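Local atomic coordinates of copper-containing nitrite reductase (Thermus scotoductus, PDB entry 6HBE), a protein that probably reduces nitrite to nitric oxide, drawing electrons from reduced cytochrome c through copper centres in a homotrimer. Residues 313-317 against 433-437; 350-356 against 371-377; 356-360 against 425-429. All coordinates share one frame. Residue numbers count along the deposited sequence, not the author numbering.

Three contacts show how a cupredoxin domain is closed around its copper and joined to the rest of a chain. First comes 313-317, in the loop that leaves strand 309-311 of the N-terminal domain's sheet; it waits 115 residues for 433-437, so contact 1 closes the widest loop and encloses the other two. Residues 350-356 then meet 371-377 after only 14 residues, forming contact 2 within one sheet. Before that loop has closed, 356-360 sets out towards 425-429, so contacts 2 and 3 cross, with N356 common to both. Contact 3 links the two facing sheets, and its strand 422-427 neighbours strand 435-443, the strand reached by contact 1.

Contact 1 (313-317 against 433-437)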
loop_
_atom_site.group_PDB
_atom_site.type_symbol
_atom_site.label_atom_id
_atom_site.label_comp_id
_atom_site.label_asym_id
_atom_site.label_seq_id
_atom_site.Cartn_x
_atom_site.Cartn_y
_atom_site.Cartn_z
ATOM N N PRO C 313 4.159 16.666 -10.213
ATOM C CA PRO C 313 3.497 15.443 -10.640
ATOM C C PRO C 313 2.920 15.498 -12.070
ATOM O O PRO C 313 2.992 14.494 -12.788
ATOM C CB PRO C 313 2.382 15.271 -9.600
ATOM C CG PRO C 313 2.159 16.628 -9.039
ATOM C CD PRO C 313 3.480 17.290 -9.058
ATOM N N TYR C 314 2.412 16.664 -12.461
ATOM C CA TYR C 314 1.718 16.862 -13.741
ATOM C C TYR C 314 2.630 17.186 -14.953
ATOM O O TYR C 314 2.272 16.893 -16.090
ATOM C CB TYR C 314 0.754 17.999 -13.608
ATOM C CG TYR C 314 -0.150 17.986 -12.372
ATOM C CD1 TYR C 314 -1.058 16.968 -12.150
ATOM C CD2 TYR C 314 -0.075 19.008 -11.432
ATOM C CE1 TYR C 314 -1.893 16.992 -11.045
ATOM C CE2 TYR C 314 -0.913 19.041 -10.337
ATOM C CZ TYR C 314 -1.806 18.043 -10.144
ATOM O OH TYR C 314 -2.638 18.101 -9.041
ATOM N N GLY C 315 3.777 17.799 -14.705
ATOM C CA GLY C 315 4.596 18.440 -15.761
ATOM C C GLY C 315 6.046 18.045 -15.708
ATOM O O GLY C 315 6.381 16.969 -15.217
ATOM N N LEU C 316 6.917 18.910 -16.231
ATOM C CA LEU C 316 8.336 18.610 -16.323
ATOM C C LEU C 316 9.017 18.843 -14.959
ATOM O O LEU C 316 8.797 19.862 -14.304
ATOM C CB LEU C 316 8.996 19.478 -17.407
ATOM C CG LEU C 316 8.405 19.373 -18.825
ATOM C CD1 LEU C 316 9.155 20.317 -19.771
ATOM C CD2 LEU C 316 8.440 17.949 -19.371
ATOM N N ALA C 317 9.854 17.901 -14.549
ATOM C CA ALA C 317 10.588 18.000 -13.284
ATOM C C ALA C 317 12.070 18.173 -13.551
ATOM O O ALA C 317 12.500 17.938 -14.680
ATOM C CB ALA C 317 10.338 16.745 -12.469
ATOM N N TYR C 433 -1.558 22.451 -17.914
ATOM C CA TYR C 433 -0.446 22.191 -16.966
ATOM C C TYR C 433 0.175 20.773 -17.092
ATOM O O TYR C 433 1.262 20.537 -16.569
ATOM C CB TYR C 433 -0.892 22.473 -15.509
ATOM C CG TYR C 433 -2.088 21.665 -15.083
ATOM C CD1 TYR C 433 -1.942 20.379 -14.551
ATOM C CD2 TYR C 433 -3.378 22.162 -15.240
ATOM C CE1 TYR C 433 -3.060 19.627 -14.187
ATOM C CE2 TYR C 433 -4.473 21.422 -14.906
ATOM C CZ TYR C 433 -4.321 20.148 -14.370
ATOM O OH TYR C 433 -5.467 19.437 -14.053
ATOM N N MET C 434 -0.491 19.845 -17.785
ATOM C CA MET C 434 0.141 18.563 -18.177
ATOM C C MET C 434 1.138 18.798 -19.279
ATOM O O MET C 434 0.776 19.359 -20.323
ATOM C CB MET C 434 -0.867 17.586 -18.757
ATOM C CG MET C 434 -1.866 17.065 -17.763
ATOM S SD MET C 434 -3.066 15.908 -18.469
ATOM C CE MET C 434 -2.068 14.649 -19.191
ATOM N N LYS C 435 2.363 18.328 -19.097
ATOM C CA LYS C 435 3.429 18.609 -20.067
ATOM C C LYS C 435 4.418 17.470 -20.211
ATOM O O LYS C 435 4.815 16.838 -19.224
ATOM C CB LYS C 435 4.183 19.898 -19.679
ATOM C CG LYS C 435 5.201 20.363 -20.737
ATOM C CD LYS C 435 5.833 21.722 -20.427
ATOM C CE LYS C 435 4.856 22.872 -20.613
ATOM N NZ LYS C 435 5.520 24.186 -20.389
ATOM N N GLY C 436 4.848 17.242 -21.452
ATOM C CA GLY C 436 5.847 16.230 -21.777
ATOM C C GLY C 436 6.730 16.628 -22.949
ATOM O O GLY C 436 6.467 17.648 -23.612
ATOM N N ILE C 437 7.752 15.809 -23.193
ATOM C CA ILE C 437 8.755 16.022 -24.271
ATOM C C ILE C 437 8.984 14.738 -25.042
ATOM O O ILE C 437 9.100 13.645 -24.441
ATOM C CB ILE C 437 10.110 16.517 -23.702
ATOM C CG1 ILE C 437 9.995 17.962 -23.187
ATOM C CG2 ILE C 437 11.225 16.425 -24.739
ATOM C CD1 ILE C 437 11.149 18.437 -22.337
HETATM O O HOH W 1 3.981 14.820 -17.308
#
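A copper-binding loop can be backed by a piece of chain that is not part of its sheet. At Y314 the loop 313-317 makes its main aromatic contact: the face of its ring receives the edge of Y433 in a T-shaped pair, centroids 5.0 Å apart and planes at 72°, with Y314 CG 3.7 Å from Y433 CD1. Its carbonyl turns to the other backbone, where Y314 O accepts a weak hydrogen bond from K435 N at 3.3 Å and a CA-H...O contact from M434 CA at 3.4 Å. A water lies 2.9 Å from both Y314 O and K435 O. G315 passes close to the strand, G315 CA lying 3.8 Å from K435 O. L316 then lays its methyls along the strand, L316 CD1 being 3.7 Å from K435 CD and 3.8 Å from I437 CD1. M434, a residue of the copper site, directs its CB away from the loop. Around this contact, Y314 OH bonds to A124 O of helix 120-126, Y433 OH to E385 and N356, and F44 meets both tyrosine rings; strand 435-443 itself runs between strands 362-366 and 422-427 in its sheet.

Contact 2 (350-356 against 371-377); sequences TVQMVGN and VEFVNED
Adjacent parallel strands need a crossover connection; here 350-353 and 371-375 lie side by side, axes 4.8 Å apart and 24° from parallel. Both are extended (V351 phi/psi -116/118, M353 -92/121). T350, V351, Q352 and M353 pair with E372, F373, V374 and N375, CA atoms 4.8 to 5.1 Å apart. V351 N bonds to E372 O and V374 N to V351 O, each 3.0 Å. The t rotamer of V351 places V351 CG1 3.6 Å from F373 CE1 (F373 chi1 m, -77°, chi2 -86°) and V351 CG2 3.9 Å from V371 CG1. M353, on the same face, has most surface buried; M353 N donates to V374 O (3.0 Å), M353 O accepts from E376 N (2.9 Å), and chi1 m, chi2 134° (between wells) and chi3 t bring M353 CE 4.1 Å from F373 CD1. Off the Q352 face a water joins Q352 NE2 (2.9 Å) to E376 OE2 (2.6 Å); Q352 OE1 bonds to R168 NH1, E376 to R309 of the second subunit (salt bridge). Ending strand 371-375, N375 OD1 accepts from D377 N (3.0 Å), an Asx turn, while N375 ND2 bonds to L408 O. D377 (chi1 m) takes G355 N on OD1 (2.9 Å) and N356 N on OD2 (3.2 Å), with G355 at phi/psi 54/44 and N356 at 50/48. D377 OD2 also bonds to H390 NE2, so the pair leads into the second shell of a cupredoxin copper site.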
loop_
_atom_site.group_PDB
_atom_site.type_symbol
_atom_site.label_atom_id
_atom_site.label_comp_id
_atom_site.label_asym_id
_atom_site.label_seq_id
_atom_site.Cartn_x
_atom_site.Cartn_y
_atom_site.Cartn_z
ATOM N N THR C 350 5.415 2.989 -25.641
ATOM C CA THR C 350 4.217 3.509 -24.967
ATOM C C THR C 350 4.452 4.842 -24.221
ATOM O O THR C 350 5.407 4.978 -23.446
ATOM C CB THR C 350 3.664 2.459 -23.982
ATOM O OG1 THR C 350 3.330 1.260 -24.694
ATOM C CG2 THR C 350 2.403 2.941 -23.306
ATOM N N VAL C 351 3.561 5.809 -24.435
ATOM C CA VAL C 351 3.444 6.950 -23.536
ATOM C C VAL C 351 2.064 6.915 -22.902
ATOM O O VAL C 351 1.057 6.982 -23.606
ATOM C CB VAL C 351 3.694 8.300 -24.241
ATOM C CG1 VAL C 351 3.490 9.475 -23.274
ATOM C CG2 VAL C 351 5.111 8.326 -24.793
ATOM N N GLN C 352 2.026 6.789 -21.568
ATOM C CA GLN C 352 0.749 6.783 -20.839
ATOM C C GLN C 352 0.317 8.179 -20.454
ATOM O O GLN C 352 1.133 8.976 -19.996
ATOM C CB GLN C 352 0.873 5.954 -19.549
ATOM C CG GLN C 352 1.242 4.509 -19.746
ATOM C CD GLN C 352 1.249 3.721 -18.435
ATOM O OE1 GLN C 352 1.537 4.269 -17.377
ATOM N NE2 GLN C 352 0.926 2.449 -18.507
ATOM N N MET C 353 -0.976 8.462 -20.604
ATOM C CA MET C 353 -1.626 9.560 -19.894
ATOM C C MET C 353 -2.189 8.931 -18.608
ATOM O O MET C 353 -2.961 7.997 -18.684
ATOM C CB MET C 353 -2.765 10.167 -20.715
ATOM C CG MET C 353 -2.322 10.768 -22.051
ATOM S SD MET C 353 -3.417 10.243 -23.387
ATOM C CE MET C 353 -3.055 11.527 -24.614
ATOM N N VAL C 354 -1.761 9.431 -17.446
ATOM C CA VAL C 354 -2.103 8.802 -16.157
ATOM C C VAL C 354 -1.965 9.811 -15.007
ATOM O O VAL C 354 -0.937 10.469 -14.867
ATOM C CB VAL C 354 -1.285 7.493 -15.929
ATOM C CG1 VAL C 354 0.217 7.704 -16.027
ATOM C CG2 VAL C 354 -1.638 6.811 -14.589
ATOM N N GLY C 355 -3.015 9.937 -14.185
ATOM C CA GLY C 355 -3.037 10.945 -13.108
ATOM C C GLY C 355 -2.758 12.367 -13.575
ATOM O O GLY C 355 -1.995 13.091 -12.937
ATOM N N ASN C 356 -3.388 12.769 -14.698
ATOM C CA ASN C 356 -3.154 14.081 -15.332
ATOM C C ASN C 356 -1.662 14.355 -15.530
ATOM O O ASN C 356 -1.151 15.412 -15.150
ATOM C CB ASN C 356 -3.829 15.224 -14.561
ATOM C CG ASN C 356 -5.349 15.215 -14.669
ATOM O OD1 ASN C 356 -5.973 14.244 -15.109
ATOM N ND2 ASN C 356 -5.956 16.322 -14.286
ATOM N N VAL C 371 5.442 5.671 -31.676
ATOM C CA VAL C 371 4.957 5.924 -30.318
ATOM C C VAL C 371 3.464 5.639 -30.286
ATOM O O VAL C 371 2.733 6.064 -31.191
ATOM C CB VAL C 371 5.186 7.409 -29.936
ATOM C CG1 VAL C 371 4.514 7.791 -28.609
ATOM C CG2 VAL C 371 6.670 7.692 -29.885
ATOM N N GLU C 372 2.997 4.964 -29.232
ATOM C CA GLU C 372 1.566 4.831 -28.987
ATOM C C GLU C 372 1.213 5.543 -27.685
ATOM O O GLU C 372 1.663 5.113 -26.610
ATOM C CB GLU C 372 1.163 3.348 -28.897
ATOM C CG GLU C 372 -0.328 3.104 -28.616
ATOM C CD GLU C 372 -0.726 1.635 -28.649
ATOM O OE1 GLU C 372 -0.572 0.932 -27.613
ATOM O OE2 GLU C 372 -1.201 1.167 -29.712
ATOM N N PHE C 373 0.417 6.609 -27.790
ATOM C CA PHE C 373 -0.243 7.224 -26.631
ATOM C C PHE C 373 -1.422 6.338 -26.189
ATOM O O PHE C 373 -2.233 5.880 -27.035
ATOM C CB PHE C 373 -0.770 8.635 -26.945
ATOM C CG PHE C 373 0.295 9.695 -26.983
ATOM C CD1 PHE C 373 0.691 10.345 -25.823
ATOM C CD2 PHE C 373 0.923 10.041 -28.183
ATOM C CE1 PHE C 373 1.682 11.327 -25.846
ATOM C CE2 PHE C 373 1.919 11.020 -28.210
ATOM C CZ PHE C 373 2.306 11.669 -27.048
ATOM N N VAL C 374 -1.512 6.061 -24.883
ATOM C CA VAL C 374 -2.685 5.332 -24.334
ATOM C C VAL C 374 -3.201 6.070 -23.106
ATOM O O VAL C 374 -2.409 6.491 -22.274
ATOM C CB VAL C 374 -2.345 3.835 -24.015
ATOM C CG1 VAL C 374 -1.216 3.698 -22.989
ATOM C CG2 VAL C 374 -3.582 3.090 -23.519
ATOM N N ASN C 375 -4.516 6.245 -22.991
ATOM C CA ASN C 375 -5.084 6.903 -21.832
ATOM C C ASN C 375 -5.418 5.876 -20.745
ATOM O O ASN C 375 -6.367 5.111 -20.888
ATOM C CB ASN C 375 -6.317 7.755 -22.176
ATOM C CG ASN C 375 -6.734 8.673 -21.027
ATOM O OD1 ASN C 375 -6.110 8.681 -19.952
ATOM N ND2 ASN C 375 -7.791 9.431 -21.227
ATOM N N GLU C 376 -4.641 5.897 -19.663
ATOM C CA GLU C 376 -4.884 5.017 -18.500
ATOM C C GLU C 376 -5.829 5.655 -17.466
ATOM O O GLU C 376 -6.360 4.940 -16.605
ATOM C CB GLU C 376 -3.564 4.596 -17.831
ATOM C CG GLU C 376 -2.742 3.546 -18.570
ATOM C CD GLU C 376 -3.467 2.201 -18.830
ATOM O OE1 GLU C 376 -4.509 1.851 -18.202
ATOM O OE2 GLU C 376 -2.987 1.435 -19.695
ATOM N N ASP C 377 -6.095 6.963 -17.540
ATOM C CA ASP C 377 -7.111 7.536 -16.642
ATOM C C ASP C 377 -8.457 6.922 -17.021
ATOM O O ASP C 377 -8.701 6.623 -18.201
ATOM C CB ASP C 377 -7.138 9.078 -16.672
ATOM C CG ASP C 377 -6.100 9.730 -15.730
ATOM O OD1 ASP C 377 -5.706 9.119 -14.695
ATOM O OD2 ASP C 377 -5.668 10.875 -16.018
HETATM O O HOH W 2 -0.610 1.181 -20.633
#

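Contact 3 (356-360 against 425-429). With CU (copper (II) ion), chain L.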
loop_
_atom_site.group_PDB
_atom_site.type_symbol
_atom_site.label_atom_id
_atom_site.label_comp_id
_atom_site.label_asym_id
_atom_site.label_seq_id
_atom_site.Cartn_x
_atom_site.Cartn_y
_atom_site.Cartn_z
ATOM N N ASN C 356 -3.388 12.769 -14.698
ATOM C CA ASN C 356 -3.154 14.081 -15.332
ATOM C C ASN C 356 -1.662 14.355 -15.530
ATOM O O ASN C 356 -1.151 15.412 -15.150
ATOM C CB ASN C 356 -3.829 15.224 -14.561
ATOM C CG ASN C 356 -5.349 15.215 -14.669
ATOM O OD1 ASN C 356 -5.973 14.244 -15.109
ATOM N ND2 ASN C 356 -5.956 16.322 -14.286
ATOM N N SER C 357 -0.968 13.365 -16.089
ATOM C CA SER C 357 0.442 13.477 -16.432
ATOM C C SER C 357 0.785 12.570 -17.576
ATOM O O SER C 357 0.009 11.681 -17.915
ATOM C CB SER C 357 1.356 13.193 -15.223
ATOM O OG SER C 357 1.470 11.810 -14.906
ATOM N N PHE C 358 1.969 12.781 -18.177
ATOM C CA PHE C 358 2.486 11.918 -19.224
ATOM C C PHE C 358 3.649 11.094 -18.667
ATOM O O PHE C 358 4.537 11.651 -18.048
ATOM C CB PHE C 358 2.966 12.711 -20.463
ATOM C CG PHE C 358 1.884 13.514 -21.139
ATOM C CD1 PHE C 358 0.945 12.897 -21.946
ATOM C CD2 PHE C 358 1.795 14.907 -20.949
ATOM C CE1 PHE C 358 -0.054 13.639 -22.572
ATOM C CE2 PHE C 358 0.810 15.649 -21.571
ATOM C CZ PHE C 358 -0.125 15.015 -22.376
ATOM N N TYR C 359 3.648 9.777 -18.927
ATOM C CA TYR C 359 4.674 8.847 -18.412
ATOM C C TYR C 359 5.220 7.939 -19.503
ATOM O O TYR C 359 4.476 7.148 -20.056
ATOM C CB TYR C 359 4.099 7.983 -17.264
ATOM C CG TYR C 359 5.131 7.110 -16.601
ATOM C CD1 TYR C 359 6.074 7.658 -15.735
ATOM C CD2 TYR C 359 5.193 5.757 -16.864
ATOM C CE1 TYR C 359 7.050 6.861 -15.137
ATOM C CE2 TYR C 359 6.165 4.951 -16.270
ATOM C CZ TYR C 359 7.073 5.514 -15.397
ATOM O OH TYR C 359 8.026 4.712 -14.805
ATOM N N PRO C 360 6.509 8.007 -19.819
ATOM C CA PRO C 360 7.525 8.865 -19.188
ATOM C C PRO C 360 7.386 10.355 -19.564
ATOM O O PRO C 360 6.786 10.677 -20.606
ATOM C CB PRO C 360 8.837 8.274 -19.736
ATOM C CG PRO C 360 8.461 7.714 -21.067
ATOM C CD PRO C 360 7.026 7.265 -20.975
ATOM N N VAL C 425 7.957 19.946 -27.342
ATOM C CA VAL C 425 7.298 20.021 -26.046
ATOM C C VAL C 425 5.811 19.993 -26.341
ATOM O O VAL C 425 5.352 20.759 -27.194
ATOM C CB VAL C 425 7.655 21.310 -25.267
ATOM C CG1 VAL C 425 7.048 21.298 -23.868
ATOM C CG2 VAL C 425 9.160 21.494 -25.205
ATOM N N TYR C 426 5.063 19.116 -25.661
ATOM C CA TYR C 426 3.617 19.001 -25.858
ATOM C C TYR C 426 2.869 19.137 -24.532
ATOM O O TYR C 426 3.439 18.906 -23.456
ATOM C CB TYR C 426 3.243 17.698 -26.599
ATOM C CG TYR C 426 3.589 16.415 -25.854
ATOM C CD1 TYR C 426 4.867 15.857 -25.924
ATOM C CD2 TYR C 426 2.634 15.760 -25.074
ATOM C CE1 TYR C 426 5.189 14.692 -25.229
ATOM C CE2 TYR C 426 2.958 14.590 -24.366
ATOM C CZ TYR C 426 4.225 14.061 -24.430
ATOM O OH TYR C 426 4.560 12.883 -23.751
ATOM N N ILE C 427 1.612 19.561 -24.627
ATOM C CA ILE C 427 0.690 19.635 -23.486
ATOM C C ILE C 427 -0.589 18.890 -23.794
ATOM O O ILE C 427 -0.821 18.459 -24.925
ATOM C CB ILE C 427 0.349 21.110 -23.062
ATOM C CG1 ILE C 427 -0.393 21.879 -24.170
ATOM C CG2 ILE C 427 1.610 21.859 -22.661
ATOM C CD1 ILE C 427 -0.821 23.281 -23.783
ATOM N N CYS C 428 -1.446 18.764 -22.785
ATOM C CA CYS C 428 -2.849 18.451 -23.014
ATOM C C CYS C 428 -3.656 19.742 -23.122
ATOM O O CYS C 428 -3.538 20.633 -22.270
ATOM C CB CYS C 428 -3.372 17.585 -21.881
ATOM S SG CYS C 428 -5.117 17.244 -21.975
ATOM N N SER C 429 -4.500 19.854 -24.152
ATOM C CA SER C 429 -5.275 21.092 -24.354
ATOM C C SER C 429 -6.400 21.224 -23.327
ATOM O O SER C 429 -6.795 22.339 -22.993
ATOM C CB SER C 429 -5.833 21.177 -25.797
ATOM O OG SER C 429 -6.809 20.193 -26.055
HETATM CU CU CU L . -5.619 16.216 -20.007
HETATM O O HOH W 3 6.895 12.018 -23.255
#
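The backbones of 356-360 and 425-429 keep well apart: the nearest CA atoms, those of F358 and I427, are 9.0 Å from each other, and side chains and a water span the gap. N356 adopts positive phi and psi (50°/48°), S357 and F358 are extended, and the short strand 358-359 ends at a cis peptide before P360. Opposite it, 425-427 is regular strand, leading into the loop that carries C428. F358, with chi1 m, points its CB toward the other segment, and the edge of the Y426 ring meets its face in a T-shaped pair, centroids 4.7 Å apart and planes at 68°; F358 CG lies 3.6 Å from Y426 CE2. The general principle is that of the cupredoxin sandwich: strand 358-359 belongs to one sheet, beside 349-353, strand 422-427 to the other, between 435-443 and 393-398, and the F358 and Y426 rings occupy part of the space between the sheets. The rim of the F358 ring continues up to the copper loop, with F358 CZ 4.0 Å from C428 N and 4.2 Å from C428 CB. From there C428 SG binds the copper ion CU at 2.3 Å, H390 and H431 each contributing ND1, and M434 SD stands farther off, the set of ligands familiar from type 1 copper centres. F358 also touches M434 and M353. At the far end a water lies 3.0 Å from P360 O and 2.5 Å from Y426 OH, bringing the phenol end of Y426 into indirect touch with the residue following strand 358-359.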